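Local coordinates for protein rutinosidase (Aspergillus niger, PDB 6I1A) that cleaves rutinosides as a family 5 glycoside hydrolase and probably also acts as an exo-1,3-beta-glucosidase on beta-glucans, at residues V66-Y71 / Q107-N112. Sequence-based numbering, arbitrary orientation.
With NAG (2-acetamido-2-deoxy-beta-D-glucopyranose), chain C; EDO (1,2-ethanediol), chain N.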
# COMPACT_ATOMS: atom_id res chain seq x y z
N VAL A 66 36.74 -7.12 -17.76
CA VAL A 66 36.36 -7.03 -16.33
C VAL A 66 35.11 -7.88 -16.11
O VAL A 66 35.09 -8.68 -15.18
CB VAL A 66 36.15 -5.57 -15.90
CG1 VAL A 66 35.39 -5.49 -14.59
CG2 VAL A 66 37.47 -4.82 -15.80
N LEU A 67 34.12 -7.74 -17.00
CA LEU A 67 32.86 -8.50 -16.78
C LEU A 67 33.08 -9.99 -17.01
O LEU A 67 32.51 -10.81 -16.27
CB LEU A 67 31.73 -7.90 -17.64
CG LEU A 67 31.31 -6.53 -17.19
CD1 LEU A 67 30.23 -5.95 -18.10
CD2 LEU A 67 30.80 -6.55 -15.74
N GLU A 68 33.83 -10.39 -18.06
CA GLU A 68 34.06 -11.81 -18.32
C GLU A 68 34.71 -12.46 -17.10
O GLU A 68 34.42 -13.61 -16.75
CB GLU A 68 34.99 -11.98 -19.53
CG GLU A 68 34.31 -11.68 -20.86
CD GLU A 68 33.25 -12.64 -21.37
OE1 GLU A 68 33.14 -13.73 -20.82
OE2 GLU A 68 32.53 -12.29 -22.35
N HIS A 69 35.62 -11.73 -16.44
CA HIS A 69 36.27 -12.28 -15.23
C HIS A 69 35.21 -12.52 -14.14
O HIS A 69 35.21 -13.58 -13.50
CB HIS A 69 37.39 -11.35 -14.75
CG HIS A 69 38.00 -11.84 -13.49
ND1 HIS A 69 38.87 -12.91 -13.47
CD2 HIS A 69 37.78 -11.48 -12.20
CE1 HIS A 69 39.25 -13.13 -12.22
NE2 HIS A 69 38.60 -12.29 -11.42
N ARG A 70 34.31 -11.56 -13.93
CA ARG A 70 33.23 -11.75 -12.95
C ARG A 70 32.32 -12.90 -13.35
O ARG A 70 31.91 -13.70 -12.47
CB ARG A 70 32.45 -10.44 -12.81
CG ARG A 70 31.37 -10.49 -11.71
CD ARG A 70 30.84 -9.13 -11.37
NE ARG A 70 29.77 -9.13 -10.39
CZ ARG A 70 29.92 -9.10 -9.06
NH1 ARG A 70 31.15 -9.14 -8.54
NH2 ARG A 70 28.87 -9.09 -8.26
N TYR A 71 31.93 -12.98 -14.62
CA TYR A 71 31.10 -14.13 -15.08
C TYR A 71 31.74 -15.47 -14.71
O TYR A 71 31.11 -16.43 -14.29
CB TYR A 71 30.82 -14.11 -16.59
CG TYR A 71 30.23 -12.82 -17.13
CD1 TYR A 71 29.40 -12.01 -16.36
CD2 TYR A 71 30.36 -12.50 -18.46
CE1 TYR A 71 28.88 -10.82 -16.82
CE2 TYR A 71 29.79 -11.35 -18.97
CZ TYR A 71 29.01 -10.52 -18.17
OH TYR A 71 28.46 -9.37 -18.68
N GLN A 107 25.13 0.24 -24.83
CA GLN A 107 26.40 0.29 -24.06
C GLN A 107 26.54 -0.92 -23.17
O GLN A 107 27.63 -1.08 -22.55
CB GLN A 107 26.48 1.52 -23.19
CG GLN A 107 27.46 2.57 -23.57
CD GLN A 107 28.93 2.20 -23.59
OE1 GLN A 107 29.43 1.09 -23.26
NE2 GLN A 107 29.62 3.21 -24.03
N LEU A 108 25.52 -1.78 -23.04
CA LEU A 108 25.70 -3.01 -22.27
C LEU A 108 26.62 -3.97 -23.02
O LEU A 108 26.54 -4.01 -24.27
CB LEU A 108 24.35 -3.65 -21.96
CG LEU A 108 23.40 -2.79 -21.12
CD1 LEU A 108 22.06 -3.49 -21.00
CD2 LEU A 108 23.99 -2.47 -19.77
N TYR A 109 27.39 -4.74 -22.28
CA TYR A 109 28.38 -5.65 -22.88
C TYR A 109 27.70 -6.94 -23.36
O TYR A 109 26.94 -7.59 -22.63
CB TYR A 109 29.44 -6.01 -21.83
CG TYR A 109 30.41 -7.06 -22.28
CD1 TYR A 109 31.30 -6.81 -23.34
CD2 TYR A 109 30.48 -8.28 -21.65
CE1 TYR A 109 32.18 -7.78 -23.75
CE2 TYR A 109 31.39 -9.26 -22.04
CZ TYR A 109 32.25 -8.99 -23.09
OH TYR A 109 33.11 -9.98 -23.48
N SER A 110 27.99 -7.31 -24.63
CA SER A 110 27.62 -8.60 -25.23
C SER A 110 28.86 -9.50 -25.30
O SER A 110 29.80 -9.16 -26.08
CB SER A 110 27.07 -8.42 -26.62
OG SER A 110 25.79 -7.80 -26.60
N GLY A 111 28.90 -10.57 -24.55
CA GLY A 111 30.04 -11.51 -24.55
C GLY A 111 29.62 -12.93 -24.39
O GLY A 111 28.65 -13.35 -25.01
N ASN A 112 30.28 -13.66 -23.49
CA ASN A 112 30.07 -15.11 -23.30
C ASN A 112 29.10 -15.40 -22.15
O ASN A 112 29.15 -16.53 -21.61
CB ASN A 112 31.41 -15.83 -23.06
CG ASN A 112 32.18 -16.10 -24.32
OD1 ASN A 112 31.61 -16.18 -25.39
ND2 ASN A 112 33.48 -16.16 -24.19
C1 NAG C . 34.22 -16.50 -25.37
C2 NAG C . 35.52 -15.72 -25.33
C3 NAG C . 36.46 -16.34 -26.40
C4 NAG C . 36.60 -17.86 -26.31
C5 NAG C . 35.21 -18.54 -26.33
C6 NAG C . 35.28 -20.08 -26.27
C7 NAG C . 35.52 -13.28 -25.15
C8 NAG C . 35.09 -12.01 -25.83
N2 NAG C . 35.19 -14.38 -25.78
O3 NAG C . 37.74 -15.72 -26.29
O4 NAG C . 37.31 -18.30 -27.48
O5 NAG C . 34.48 -17.93 -25.23
O6 NAG C . 35.97 -20.50 -25.08
O7 NAG C . 36.15 -13.35 -24.12
C1 EDO N . 25.98 -12.14 -27.02
O1 EDO N . 27.37 -12.03 -27.22
C2 EDO N . 25.17 -11.56 -28.07
O2 EDO N . 25.31 -12.36 -29.23
O HOH W 1 34.91 -15.66 -21.26
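Leu67 and Glu68 of helix 63-73 lie against the irregular chain 107-112, with CA atoms 8.1 Å apart at Leu67–Tyr109 and 7.2 Å apart at Glu68–Asn112; the contact joins the helix to the loop between strand 90-95 and helix 113-128 of this family 5 TIM-barrel enzyme. The Glu68 carboxylate carries the polar part of the contact. The bend at chi2 (-70°) turns Glu68 CD toward the 107-112 chain, and OE2 accepts two hydrogen bonds: the phenol of Tyr109 donates to its anti lone pair (Tyr109 OH–Glu68 OE2 2.6 Å), and the backbone N of Asn112 reaches its syn lone pair (Asn112 N–Glu68 OE2 2.9 Å) in a nearly straight bond. The carboxylate meets the edge of the Tyr109 ring almost perpendicular to it, the planes being 84° apart. Glu68 OE1 lies beside Asn112 CB and receives a hydrogen bond from a water (Glu68 OE1 to water oxygen 2.7 Å). Tyr109 CG stands anti to its backbone N; Tyr109 CB packs on Leu67 CD1 at 3.8 Å, while Tyr109 CE2 touches Tyr71 CE2 at 4.0 Å. Asn112 ND2 is covalently bonded to C1 of an N-acetylglucosamine. One carboxylate oxygen thus ties a phenol and the backbone of the N-glycosylated residue to helix 63-73, and both donors would probably help stabilise the negative charge of the Glu68 carboxylate.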